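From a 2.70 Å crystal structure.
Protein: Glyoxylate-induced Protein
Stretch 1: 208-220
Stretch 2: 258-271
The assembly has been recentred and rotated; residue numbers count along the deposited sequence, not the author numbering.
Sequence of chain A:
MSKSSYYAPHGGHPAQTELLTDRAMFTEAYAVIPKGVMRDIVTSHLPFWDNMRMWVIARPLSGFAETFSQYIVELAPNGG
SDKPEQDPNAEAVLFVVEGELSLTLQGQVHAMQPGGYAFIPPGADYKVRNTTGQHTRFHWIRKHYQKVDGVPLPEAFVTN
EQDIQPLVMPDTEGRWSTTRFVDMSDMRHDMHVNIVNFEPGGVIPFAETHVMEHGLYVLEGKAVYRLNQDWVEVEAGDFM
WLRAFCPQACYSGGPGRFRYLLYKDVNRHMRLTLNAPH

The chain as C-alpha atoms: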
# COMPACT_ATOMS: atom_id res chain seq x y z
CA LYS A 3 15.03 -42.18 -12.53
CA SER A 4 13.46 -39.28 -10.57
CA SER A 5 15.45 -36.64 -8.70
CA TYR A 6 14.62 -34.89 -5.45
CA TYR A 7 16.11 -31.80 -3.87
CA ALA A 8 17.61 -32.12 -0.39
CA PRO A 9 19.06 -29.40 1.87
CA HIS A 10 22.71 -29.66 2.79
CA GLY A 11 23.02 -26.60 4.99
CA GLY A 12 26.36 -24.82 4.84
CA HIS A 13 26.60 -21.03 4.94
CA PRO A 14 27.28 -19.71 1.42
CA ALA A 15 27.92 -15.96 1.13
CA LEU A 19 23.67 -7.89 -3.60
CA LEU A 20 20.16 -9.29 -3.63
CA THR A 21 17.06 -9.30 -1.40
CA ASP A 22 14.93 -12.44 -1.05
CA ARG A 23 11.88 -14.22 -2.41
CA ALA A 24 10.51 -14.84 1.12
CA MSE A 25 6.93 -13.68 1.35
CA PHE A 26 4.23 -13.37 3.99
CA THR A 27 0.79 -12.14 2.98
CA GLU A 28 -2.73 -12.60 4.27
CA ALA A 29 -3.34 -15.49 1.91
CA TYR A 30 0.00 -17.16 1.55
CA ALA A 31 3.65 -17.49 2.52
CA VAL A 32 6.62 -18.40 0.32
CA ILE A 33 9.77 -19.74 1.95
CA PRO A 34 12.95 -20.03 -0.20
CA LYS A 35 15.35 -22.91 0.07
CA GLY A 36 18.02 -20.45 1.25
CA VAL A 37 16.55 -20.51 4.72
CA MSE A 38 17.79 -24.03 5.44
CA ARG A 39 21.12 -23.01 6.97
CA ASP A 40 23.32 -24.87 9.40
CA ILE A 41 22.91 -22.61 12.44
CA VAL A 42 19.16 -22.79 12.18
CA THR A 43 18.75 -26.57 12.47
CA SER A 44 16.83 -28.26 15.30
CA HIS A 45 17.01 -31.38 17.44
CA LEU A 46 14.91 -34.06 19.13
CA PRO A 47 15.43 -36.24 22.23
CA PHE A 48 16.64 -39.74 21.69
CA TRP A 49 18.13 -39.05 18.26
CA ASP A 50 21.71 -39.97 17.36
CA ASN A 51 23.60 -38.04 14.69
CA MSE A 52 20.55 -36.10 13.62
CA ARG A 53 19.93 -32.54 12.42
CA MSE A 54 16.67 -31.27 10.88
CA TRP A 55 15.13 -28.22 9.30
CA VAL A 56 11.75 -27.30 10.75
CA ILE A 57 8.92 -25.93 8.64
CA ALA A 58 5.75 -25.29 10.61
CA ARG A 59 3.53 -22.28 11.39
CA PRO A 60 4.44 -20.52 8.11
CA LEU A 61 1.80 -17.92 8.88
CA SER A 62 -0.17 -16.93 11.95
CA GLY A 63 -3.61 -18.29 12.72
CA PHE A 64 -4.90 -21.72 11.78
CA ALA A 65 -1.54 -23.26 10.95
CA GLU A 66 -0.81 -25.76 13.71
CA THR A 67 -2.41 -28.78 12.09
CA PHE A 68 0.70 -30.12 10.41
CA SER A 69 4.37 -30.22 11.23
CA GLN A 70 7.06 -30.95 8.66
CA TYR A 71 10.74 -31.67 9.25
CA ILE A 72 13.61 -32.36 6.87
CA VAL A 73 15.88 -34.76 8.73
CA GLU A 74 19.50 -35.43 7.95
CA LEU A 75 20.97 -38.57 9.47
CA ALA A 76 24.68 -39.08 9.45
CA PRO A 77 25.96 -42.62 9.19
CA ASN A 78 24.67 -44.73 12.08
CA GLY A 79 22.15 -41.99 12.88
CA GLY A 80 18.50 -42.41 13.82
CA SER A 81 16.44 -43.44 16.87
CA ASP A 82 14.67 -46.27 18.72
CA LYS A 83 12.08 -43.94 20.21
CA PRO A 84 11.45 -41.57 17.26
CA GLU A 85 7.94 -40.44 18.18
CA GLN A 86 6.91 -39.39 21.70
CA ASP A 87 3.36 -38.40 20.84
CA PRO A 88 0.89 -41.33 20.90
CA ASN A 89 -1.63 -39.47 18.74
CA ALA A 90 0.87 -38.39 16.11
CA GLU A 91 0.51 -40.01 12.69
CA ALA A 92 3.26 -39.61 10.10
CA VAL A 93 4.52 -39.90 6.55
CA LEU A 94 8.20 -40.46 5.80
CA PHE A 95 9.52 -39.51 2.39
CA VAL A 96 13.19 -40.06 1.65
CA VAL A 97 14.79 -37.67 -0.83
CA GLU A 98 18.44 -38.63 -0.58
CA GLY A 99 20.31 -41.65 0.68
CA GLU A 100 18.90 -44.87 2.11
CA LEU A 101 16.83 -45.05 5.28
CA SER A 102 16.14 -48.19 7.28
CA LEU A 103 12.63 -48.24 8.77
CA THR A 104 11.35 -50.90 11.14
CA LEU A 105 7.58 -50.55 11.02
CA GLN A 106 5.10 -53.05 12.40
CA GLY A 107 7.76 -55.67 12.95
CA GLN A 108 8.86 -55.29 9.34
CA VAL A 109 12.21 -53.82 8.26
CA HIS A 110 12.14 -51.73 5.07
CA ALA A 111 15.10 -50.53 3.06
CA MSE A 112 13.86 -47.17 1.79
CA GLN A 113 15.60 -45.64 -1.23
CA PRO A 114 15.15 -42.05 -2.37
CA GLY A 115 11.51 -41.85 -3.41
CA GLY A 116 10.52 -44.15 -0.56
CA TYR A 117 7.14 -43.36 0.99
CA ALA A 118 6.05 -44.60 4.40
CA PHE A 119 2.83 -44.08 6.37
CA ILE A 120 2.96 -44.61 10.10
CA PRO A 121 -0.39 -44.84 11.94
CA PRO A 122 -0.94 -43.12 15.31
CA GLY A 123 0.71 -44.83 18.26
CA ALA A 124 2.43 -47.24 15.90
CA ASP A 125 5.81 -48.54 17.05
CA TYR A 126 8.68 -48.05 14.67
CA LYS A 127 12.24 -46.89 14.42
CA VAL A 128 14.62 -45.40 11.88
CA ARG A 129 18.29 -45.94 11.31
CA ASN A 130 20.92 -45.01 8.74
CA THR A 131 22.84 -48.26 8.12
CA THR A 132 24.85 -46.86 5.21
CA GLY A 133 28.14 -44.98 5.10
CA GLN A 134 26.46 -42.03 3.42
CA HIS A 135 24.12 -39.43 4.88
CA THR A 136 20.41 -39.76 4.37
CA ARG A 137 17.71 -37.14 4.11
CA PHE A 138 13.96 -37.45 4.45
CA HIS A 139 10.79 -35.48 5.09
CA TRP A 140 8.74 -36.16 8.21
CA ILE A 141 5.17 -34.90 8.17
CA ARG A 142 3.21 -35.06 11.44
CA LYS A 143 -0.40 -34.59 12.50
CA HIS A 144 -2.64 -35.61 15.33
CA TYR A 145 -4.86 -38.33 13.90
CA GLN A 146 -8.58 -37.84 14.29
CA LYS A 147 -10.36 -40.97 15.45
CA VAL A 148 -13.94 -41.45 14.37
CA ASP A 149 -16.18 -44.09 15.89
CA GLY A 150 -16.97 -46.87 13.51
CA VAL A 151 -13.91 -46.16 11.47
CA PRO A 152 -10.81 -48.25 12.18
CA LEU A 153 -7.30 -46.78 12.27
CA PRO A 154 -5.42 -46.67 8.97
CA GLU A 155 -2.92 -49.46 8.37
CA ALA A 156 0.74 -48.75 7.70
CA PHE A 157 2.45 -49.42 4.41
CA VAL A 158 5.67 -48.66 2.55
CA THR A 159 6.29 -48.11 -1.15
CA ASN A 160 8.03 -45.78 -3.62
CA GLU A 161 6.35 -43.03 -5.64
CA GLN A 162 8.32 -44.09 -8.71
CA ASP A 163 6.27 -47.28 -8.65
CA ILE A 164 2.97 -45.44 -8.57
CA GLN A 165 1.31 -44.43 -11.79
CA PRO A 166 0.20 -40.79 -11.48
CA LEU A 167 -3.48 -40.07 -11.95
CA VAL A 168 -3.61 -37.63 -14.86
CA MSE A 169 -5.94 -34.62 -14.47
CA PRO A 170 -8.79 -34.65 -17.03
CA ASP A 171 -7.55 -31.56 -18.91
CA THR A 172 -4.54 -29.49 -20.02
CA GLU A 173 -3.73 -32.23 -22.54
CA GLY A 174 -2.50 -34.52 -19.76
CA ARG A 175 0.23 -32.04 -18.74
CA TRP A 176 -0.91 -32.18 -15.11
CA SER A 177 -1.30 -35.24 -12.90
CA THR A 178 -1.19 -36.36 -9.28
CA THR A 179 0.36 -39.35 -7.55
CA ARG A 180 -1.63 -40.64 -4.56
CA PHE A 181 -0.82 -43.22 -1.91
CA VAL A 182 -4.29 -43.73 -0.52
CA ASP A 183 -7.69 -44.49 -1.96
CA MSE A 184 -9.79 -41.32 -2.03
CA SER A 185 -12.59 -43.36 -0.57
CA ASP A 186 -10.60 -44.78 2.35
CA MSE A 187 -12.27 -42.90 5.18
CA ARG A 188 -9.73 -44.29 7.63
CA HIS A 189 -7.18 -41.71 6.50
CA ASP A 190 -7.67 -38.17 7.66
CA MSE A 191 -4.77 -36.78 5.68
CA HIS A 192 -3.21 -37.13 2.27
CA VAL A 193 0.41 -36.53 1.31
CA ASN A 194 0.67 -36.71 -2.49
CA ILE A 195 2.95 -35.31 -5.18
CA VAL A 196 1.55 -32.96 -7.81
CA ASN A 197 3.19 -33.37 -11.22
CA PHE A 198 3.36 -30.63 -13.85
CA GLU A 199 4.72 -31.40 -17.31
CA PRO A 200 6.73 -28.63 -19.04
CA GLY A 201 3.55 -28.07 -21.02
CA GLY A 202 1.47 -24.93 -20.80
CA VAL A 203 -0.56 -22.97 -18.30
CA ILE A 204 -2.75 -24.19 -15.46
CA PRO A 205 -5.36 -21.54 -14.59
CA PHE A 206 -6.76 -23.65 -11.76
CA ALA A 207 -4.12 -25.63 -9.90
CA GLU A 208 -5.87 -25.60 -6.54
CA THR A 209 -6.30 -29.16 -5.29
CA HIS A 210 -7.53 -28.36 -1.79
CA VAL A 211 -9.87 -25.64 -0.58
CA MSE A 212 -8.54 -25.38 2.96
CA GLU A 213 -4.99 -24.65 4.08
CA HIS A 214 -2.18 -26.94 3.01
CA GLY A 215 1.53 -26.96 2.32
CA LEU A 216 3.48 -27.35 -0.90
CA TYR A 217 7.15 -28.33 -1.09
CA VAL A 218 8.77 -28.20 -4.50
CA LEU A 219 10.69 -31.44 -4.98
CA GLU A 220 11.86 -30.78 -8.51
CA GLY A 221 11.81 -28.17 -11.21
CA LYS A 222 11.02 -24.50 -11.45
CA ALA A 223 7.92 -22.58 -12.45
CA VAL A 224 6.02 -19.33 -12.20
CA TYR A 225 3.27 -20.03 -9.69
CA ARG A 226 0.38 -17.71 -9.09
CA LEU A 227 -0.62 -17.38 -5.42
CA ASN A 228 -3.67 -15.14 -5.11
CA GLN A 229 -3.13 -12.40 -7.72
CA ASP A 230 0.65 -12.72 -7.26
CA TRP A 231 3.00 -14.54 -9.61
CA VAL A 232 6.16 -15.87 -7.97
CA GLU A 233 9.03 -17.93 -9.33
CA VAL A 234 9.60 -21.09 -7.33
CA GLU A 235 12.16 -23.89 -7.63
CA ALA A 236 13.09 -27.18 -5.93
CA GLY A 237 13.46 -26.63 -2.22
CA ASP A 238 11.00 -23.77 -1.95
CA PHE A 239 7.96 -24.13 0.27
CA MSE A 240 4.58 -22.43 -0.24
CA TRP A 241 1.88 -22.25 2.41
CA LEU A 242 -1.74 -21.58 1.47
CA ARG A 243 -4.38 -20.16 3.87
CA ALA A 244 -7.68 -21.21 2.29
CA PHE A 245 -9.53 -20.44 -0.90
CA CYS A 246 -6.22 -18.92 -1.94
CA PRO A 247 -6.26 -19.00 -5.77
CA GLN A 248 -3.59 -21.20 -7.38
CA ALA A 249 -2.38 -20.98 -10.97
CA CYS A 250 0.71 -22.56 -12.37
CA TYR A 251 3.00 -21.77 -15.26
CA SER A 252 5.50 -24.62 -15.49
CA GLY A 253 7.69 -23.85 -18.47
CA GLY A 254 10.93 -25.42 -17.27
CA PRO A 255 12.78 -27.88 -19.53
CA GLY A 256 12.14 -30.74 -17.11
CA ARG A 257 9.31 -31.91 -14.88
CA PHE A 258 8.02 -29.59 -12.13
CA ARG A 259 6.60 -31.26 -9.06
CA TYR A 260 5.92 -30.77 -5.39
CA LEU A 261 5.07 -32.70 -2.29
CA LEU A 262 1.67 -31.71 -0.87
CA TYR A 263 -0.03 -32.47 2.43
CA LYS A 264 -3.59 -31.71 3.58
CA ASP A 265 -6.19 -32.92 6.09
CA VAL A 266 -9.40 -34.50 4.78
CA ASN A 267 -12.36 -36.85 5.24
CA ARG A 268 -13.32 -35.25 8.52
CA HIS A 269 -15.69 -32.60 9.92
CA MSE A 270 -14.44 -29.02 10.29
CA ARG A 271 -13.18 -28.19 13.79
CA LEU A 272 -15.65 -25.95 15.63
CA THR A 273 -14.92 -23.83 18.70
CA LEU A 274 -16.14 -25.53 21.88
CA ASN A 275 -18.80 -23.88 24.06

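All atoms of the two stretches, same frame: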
# COMPACT_ATOMS: atom_id res chain seq x y z
N GLU A 208 -5.48 -25.36 -7.92
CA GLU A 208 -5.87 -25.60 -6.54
C GLU A 208 -6.37 -27.04 -6.44
O GLU A 208 -7.18 -27.47 -7.25
CB GLU A 208 -6.97 -24.61 -6.13
CG GLU A 208 -7.35 -24.65 -4.64
CD GLU A 208 -7.76 -23.27 -4.10
OE1 GLU A 208 -8.67 -22.63 -4.69
OE2 GLU A 208 -7.17 -22.82 -3.08
N THR A 209 -5.87 -27.78 -5.46
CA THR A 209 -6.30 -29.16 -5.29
C THR A 209 -6.98 -29.33 -3.95
O THR A 209 -7.55 -30.37 -3.67
CB THR A 209 -5.13 -30.15 -5.34
OG1 THR A 209 -4.10 -29.71 -4.45
CG2 THR A 209 -4.59 -30.26 -6.75
N HIS A 210 -6.91 -28.31 -3.11
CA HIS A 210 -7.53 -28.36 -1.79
C HIS A 210 -8.10 -26.99 -1.53
O HIS A 210 -7.52 -26.00 -1.94
CB HIS A 210 -6.51 -28.69 -0.71
CG HIS A 210 -7.11 -29.12 0.58
ND1 HIS A 210 -8.09 -30.08 0.66
CD2 HIS A 210 -6.84 -28.76 1.86
CE1 HIS A 210 -8.40 -30.30 1.92
NE2 HIS A 210 -7.66 -29.50 2.67
N VAL A 211 -9.23 -26.92 -0.84
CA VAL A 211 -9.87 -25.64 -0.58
C VAL A 211 -9.37 -25.02 0.72
O VAL A 211 -9.28 -23.81 0.85
CB VAL A 211 -11.41 -25.81 -0.56
CG1 VAL A 211 -11.85 -26.53 0.70
CG2 VAL A 211 -12.08 -24.47 -0.66
N MSE A 212 -9.03 -25.86 1.69
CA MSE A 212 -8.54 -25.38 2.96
C MSE A 212 -7.03 -25.24 2.92
O MSE A 212 -6.41 -25.48 1.89
CB MSE A 212 -8.98 -26.33 4.08
CG MSE A 212 -10.50 -26.46 4.18
SE MSE A 212 -11.38 -24.81 4.74
CE MSE A 212 -12.00 -24.17 3.03
N GLU A 213 -6.43 -24.84 4.03
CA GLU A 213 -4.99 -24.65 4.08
C GLU A 213 -4.19 -25.93 3.88
O GLU A 213 -4.62 -27.01 4.28
CB GLU A 213 -4.60 -24.00 5.41
CG GLU A 213 -5.16 -24.69 6.65
CD GLU A 213 -6.57 -24.23 7.00
OE1 GLU A 213 -6.78 -23.02 7.21
OE2 GLU A 213 -7.48 -25.09 7.05
N HIS A 214 -3.04 -25.81 3.24
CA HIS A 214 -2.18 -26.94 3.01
C HIS A 214 -0.82 -26.47 2.54
O HIS A 214 -0.67 -25.35 2.06
CB HIS A 214 -2.78 -27.92 2.01
CG HIS A 214 -3.10 -27.32 0.68
ND1 HIS A 214 -4.15 -26.44 0.50
CD2 HIS A 214 -2.54 -27.49 -0.54
CE1 HIS A 214 -4.21 -26.09 -0.77
NE2 HIS A 214 -3.25 -26.72 -1.42
N GLY A 215 0.18 -27.33 2.70
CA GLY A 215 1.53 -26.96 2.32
C GLY A 215 1.96 -27.57 1.01
O GLY A 215 1.44 -28.60 0.59
N LEU A 216 2.92 -26.91 0.37
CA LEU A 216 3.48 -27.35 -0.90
C LEU A 216 4.99 -27.26 -0.78
O LEU A 216 5.51 -26.24 -0.37
CB LEU A 216 3.03 -26.42 -2.02
CG LEU A 216 1.70 -26.70 -2.69
CD1 LEU A 216 0.67 -27.18 -1.69
CD2 LEU A 216 1.23 -25.42 -3.38
N TYR A 217 5.68 -28.34 -1.14
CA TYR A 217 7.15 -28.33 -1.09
C TYR A 217 7.66 -28.77 -2.45
O TYR A 217 7.51 -29.92 -2.84
CB TYR A 217 7.67 -29.28 0.00
CG TYR A 217 9.18 -29.27 0.13
CD1 TYR A 217 9.97 -29.92 -0.81
CD2 TYR A 217 9.81 -28.56 1.15
CE1 TYR A 217 11.36 -29.87 -0.73
CE2 TYR A 217 11.20 -28.51 1.23
CZ TYR A 217 11.97 -29.16 0.28
OH TYR A 217 13.34 -29.13 0.36
N VAL A 218 8.29 -27.85 -3.18
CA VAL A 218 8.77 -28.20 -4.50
C VAL A 218 9.92 -29.20 -4.44
O VAL A 218 10.99 -28.90 -3.93
CB VAL A 218 9.23 -26.94 -5.26
CG1 VAL A 218 9.53 -27.28 -6.71
CG2 VAL A 218 8.14 -25.88 -5.18
N LEU A 219 9.68 -30.39 -4.97
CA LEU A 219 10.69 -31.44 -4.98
C LEU A 219 11.61 -31.33 -6.18
O LEU A 219 12.80 -31.64 -6.10
CB LEU A 219 10.04 -32.83 -4.99
CG LEU A 219 9.41 -33.33 -3.69
CD1 LEU A 219 8.89 -34.74 -3.87
CD2 LEU A 219 10.45 -33.28 -2.58
N GLU A 220 11.07 -30.88 -7.31
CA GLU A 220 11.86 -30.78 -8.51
C GLU A 220 11.31 -29.78 -9.50
O GLU A 220 10.10 -29.62 -9.63
CB GLU A 220 11.91 -32.15 -9.17
CG GLU A 220 12.45 -32.16 -10.56
CD GLU A 220 12.31 -33.52 -11.19
OE1 GLU A 220 11.22 -34.12 -11.07
OE2 GLU A 220 13.30 -34.00 -11.81
N PHE A 258 8.15 -30.46 -13.30
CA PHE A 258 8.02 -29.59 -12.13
C PHE A 258 7.07 -30.27 -11.17
O PHE A 258 5.92 -30.51 -11.52
CB PHE A 258 7.45 -28.23 -12.52
CG PHE A 258 7.06 -27.38 -11.34
CD1 PHE A 258 8.03 -26.89 -10.47
CD2 PHE A 258 5.73 -27.07 -11.10
CE1 PHE A 258 7.68 -26.11 -9.37
CE2 PHE A 258 5.36 -26.29 -10.00
CZ PHE A 258 6.34 -25.81 -9.14
N ARG A 259 7.51 -30.58 -9.96
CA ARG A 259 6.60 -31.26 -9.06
C ARG A 259 6.82 -30.96 -7.59
O ARG A 259 7.92 -30.63 -7.17
CB ARG A 259 6.65 -32.78 -9.33
CG ARG A 259 8.05 -33.40 -9.41
CD ARG A 259 8.06 -34.74 -10.19
NE ARG A 259 7.11 -35.73 -9.67
CZ ARG A 259 7.46 -36.89 -9.12
NH1 ARG A 259 8.73 -37.22 -9.01
NH2 ARG A 259 6.52 -37.72 -8.68
N TYR A 260 5.76 -31.05 -6.79
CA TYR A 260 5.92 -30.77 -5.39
C TYR A 260 5.13 -31.66 -4.49
O TYR A 260 4.06 -32.15 -4.84
CB TYR A 260 5.57 -29.32 -5.09
CG TYR A 260 4.22 -28.87 -5.60
CD1 TYR A 260 4.12 -27.99 -6.68
CD2 TYR A 260 3.03 -29.28 -4.97
CE1 TYR A 260 2.90 -27.51 -7.12
CE2 TYR A 260 1.79 -28.81 -5.41
CZ TYR A 260 1.74 -27.92 -6.48
OH TYR A 260 0.53 -27.42 -6.90
N LEU A 261 5.69 -31.88 -3.31
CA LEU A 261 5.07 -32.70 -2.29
C LEU A 261 3.97 -31.84 -1.66
O LEU A 261 4.18 -30.66 -1.38
CB LEU A 261 6.12 -33.06 -1.24
CG LEU A 261 5.66 -33.80 -0.00
CD1 LEU A 261 5.37 -35.25 -0.34
CD2 LEU A 261 6.76 -33.71 1.05
N LEU A 262 2.80 -32.43 -1.45
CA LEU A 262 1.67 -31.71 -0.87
C LEU A 262 1.00 -32.51 0.23
O LEU A 262 0.78 -33.72 0.09
CB LEU A 262 0.65 -31.40 -1.98
CG LEU A 262 -0.68 -30.74 -1.61
CD1 LEU A 262 -1.31 -30.18 -2.87
CD2 LEU A 262 -1.63 -31.72 -0.94
N TYR A 263 0.65 -31.83 1.31
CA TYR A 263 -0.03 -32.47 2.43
C TYR A 263 -1.23 -31.65 2.86
O TYR A 263 -1.15 -30.42 2.92
CB TYR A 263 0.93 -32.70 3.60
CG TYR A 263 1.75 -31.50 4.04
CD1 TYR A 263 1.29 -30.64 5.04
CD2 TYR A 263 3.01 -31.26 3.50
CE1 TYR A 263 2.08 -29.57 5.49
CE2 TYR A 263 3.81 -30.20 3.94
CZ TYR A 263 3.34 -29.36 4.93
OH TYR A 263 4.15 -28.32 5.36
N LYS A 264 -2.34 -32.33 3.15
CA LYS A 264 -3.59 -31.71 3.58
C LYS A 264 -4.41 -32.68 4.43
O LYS A 264 -4.21 -33.90 4.37
CB LYS A 264 -4.43 -31.32 2.36
CG LYS A 264 -4.48 -32.42 1.31
CD LYS A 264 -5.47 -32.15 0.20
CE LYS A 264 -5.44 -33.30 -0.78
NZ LYS A 264 -6.54 -33.22 -1.77
N ASP A 265 -5.32 -32.13 5.22
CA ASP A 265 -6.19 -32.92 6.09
C ASP A 265 -7.55 -33.03 5.41
O ASP A 265 -8.06 -32.05 4.87
CB ASP A 265 -6.33 -32.26 7.47
CG ASP A 265 -6.78 -30.81 7.38
OD1 ASP A 265 -6.02 -29.97 6.84
OD2 ASP A 265 -7.89 -30.50 7.87
N VAL A 266 -8.13 -34.23 5.44
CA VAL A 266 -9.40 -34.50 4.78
C VAL A 266 -10.28 -35.56 5.43
O VAL A 266 -9.94 -36.12 6.47
CB VAL A 266 -9.15 -34.95 3.34
CG1 VAL A 266 -8.56 -33.81 2.52
CG2 VAL A 266 -8.20 -36.14 3.34
N ASN A 267 -11.41 -35.85 4.79
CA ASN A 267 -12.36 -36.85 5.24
C ASN A 267 -12.82 -36.70 6.67
O ASN A 267 -13.12 -37.68 7.34
CB ASN A 267 -11.79 -38.25 5.04
CG ASN A 267 -11.32 -38.48 3.64
OD1 ASN A 267 -11.80 -37.85 2.71
ND2 ASN A 267 -10.39 -39.40 3.48
N ARG A 268 -12.88 -35.46 7.15
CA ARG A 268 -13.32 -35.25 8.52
C ARG A 268 -14.14 -33.96 8.63
O ARG A 268 -14.12 -33.14 7.73
CB ARG A 268 -12.10 -35.20 9.44
CG ARG A 268 -12.31 -35.91 10.75
CD ARG A 268 -11.59 -37.27 10.84
NE ARG A 268 -11.87 -38.16 9.72
CZ ARG A 268 -11.40 -39.40 9.60
NH1 ARG A 268 -11.70 -40.11 8.52
NH2 ARG A 268 -10.63 -39.94 10.54
N HIS A 269 -14.88 -33.81 9.73
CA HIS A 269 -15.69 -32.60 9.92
C HIS A 269 -14.75 -31.44 10.21
O HIS A 269 -13.61 -31.66 10.63
CB HIS A 269 -16.64 -32.74 11.12
CG HIS A 269 -18.00 -33.25 10.77
ND1 HIS A 269 -18.83 -32.61 9.87
CD2 HIS A 269 -18.69 -34.33 11.21
CE1 HIS A 269 -19.97 -33.27 9.77
NE2 HIS A 269 -19.91 -34.32 10.58
N MSE A 270 -15.23 -30.22 10.02
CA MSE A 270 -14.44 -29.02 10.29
C MSE A 270 -14.44 -28.73 11.79
O MSE A 270 -15.50 -28.75 12.42
CB MSE A 270 -15.02 -27.83 9.53
CG MSE A 270 -14.88 -27.92 8.02
SE MSE A 270 -13.04 -27.95 7.41
CE MSE A 270 -12.84 -29.85 7.19
N ARG A 271 -13.27 -28.47 12.36
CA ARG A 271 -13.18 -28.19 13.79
C ARG A 271 -13.93 -26.93 14.21
O ARG A 271 -13.69 -25.86 13.68
CB ARG A 271 -11.71 -28.08 14.24
CG ARG A 271 -10.77 -27.36 13.26
CD ARG A 271 -10.14 -28.30 12.20
NE ARG A 271 -8.93 -28.97 12.68
CZ ARG A 271 -8.06 -29.62 11.91
NH1 ARG A 271 -6.98 -30.19 12.45
NH2 ARG A 271 -8.24 -29.70 10.60

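A beta bulge near one end of this antiparallel strand pair sets the contact apart: the carbonyl O of R259 accepts two hydrogen bonds, from L219 N at 2.8 Å and from E220 N at 3.2 Å, and the register slips by one residue between V218 and E220. Beyond the bulge pairing resumes, with R259 N donating to E220 O at 2.8 Å; L219, with phi/psi of -86/-34°, supplies the extra residue. Before it, Y217 and L261 form the tightest reciprocal pair, Y217 N to L261 O at 2.8 Å and L261 N to Y217 O at 2.7 Å. The ladder then loosens at G215 and Y263, where both bonds, G215 N to Y263 O and Y263 N to G215 O, are weak at 3.4 Å. Between these pairs, CA-H groups add to the cross-strand contact: L216 CA lies 3.4 Å from L261 O, and L262 CA 3.4 Å from G215 O.

Glycine suits position 215 because the Y263 ring, with chi1 in p, covers it: G215 CA sits over one ring face, 4.2 Å from the centroid of the Y263 ring, and an ideally placed CB on G215, an atom glycine lacks, would lie 2.6 Å from Y263 CZ, a clash. On the same sheet face, Y217 CB and L261 CB meet at 4.3 Å; L219, whose CA-to-CB bond points sideways, brings its CG to 4.1 Å from L261 CB. Farther along, E220 OE1 approaches R259 CD at 3.3 Å, but remains 4.5 Å from R259 NH1, beyond a salt bridge; the guanidinium is hydrogen-bonded elsewhere in the structure.

The opposite face, carrying L216, V218, Y260 and L262, is buried and largely apolar. L216 CB lies over one face of the Y260 ring, while L216 CG reaches Y260 CE2 at 3.4 Å and L216 CD1 meets L262 CD1 at 3.8 Å. V218 CG1 touches F258 CE1 at 3.4 Å; the F258 CA-to-CB bond points away overall, but its ring returns to the other strand.

Past the ladder, K264 extends its aliphatic chain against H210. K264 CD stands 3.6 Å from the centroid of the H210 ring, a CH-pi contact over one face that uses the methylenes of a partly exposed lysine to cover a buried histidine. H214 is anchored within its own stretch by a hydrogen bond from H214 ND1 to M212 O at 2.8 Å, and H214 CB packs 3.8 Å from K264 CB. T209 OG1 approaches L262 CD1 at 3.2 Å. Together the stretches bury 1000 Å², counting both sides.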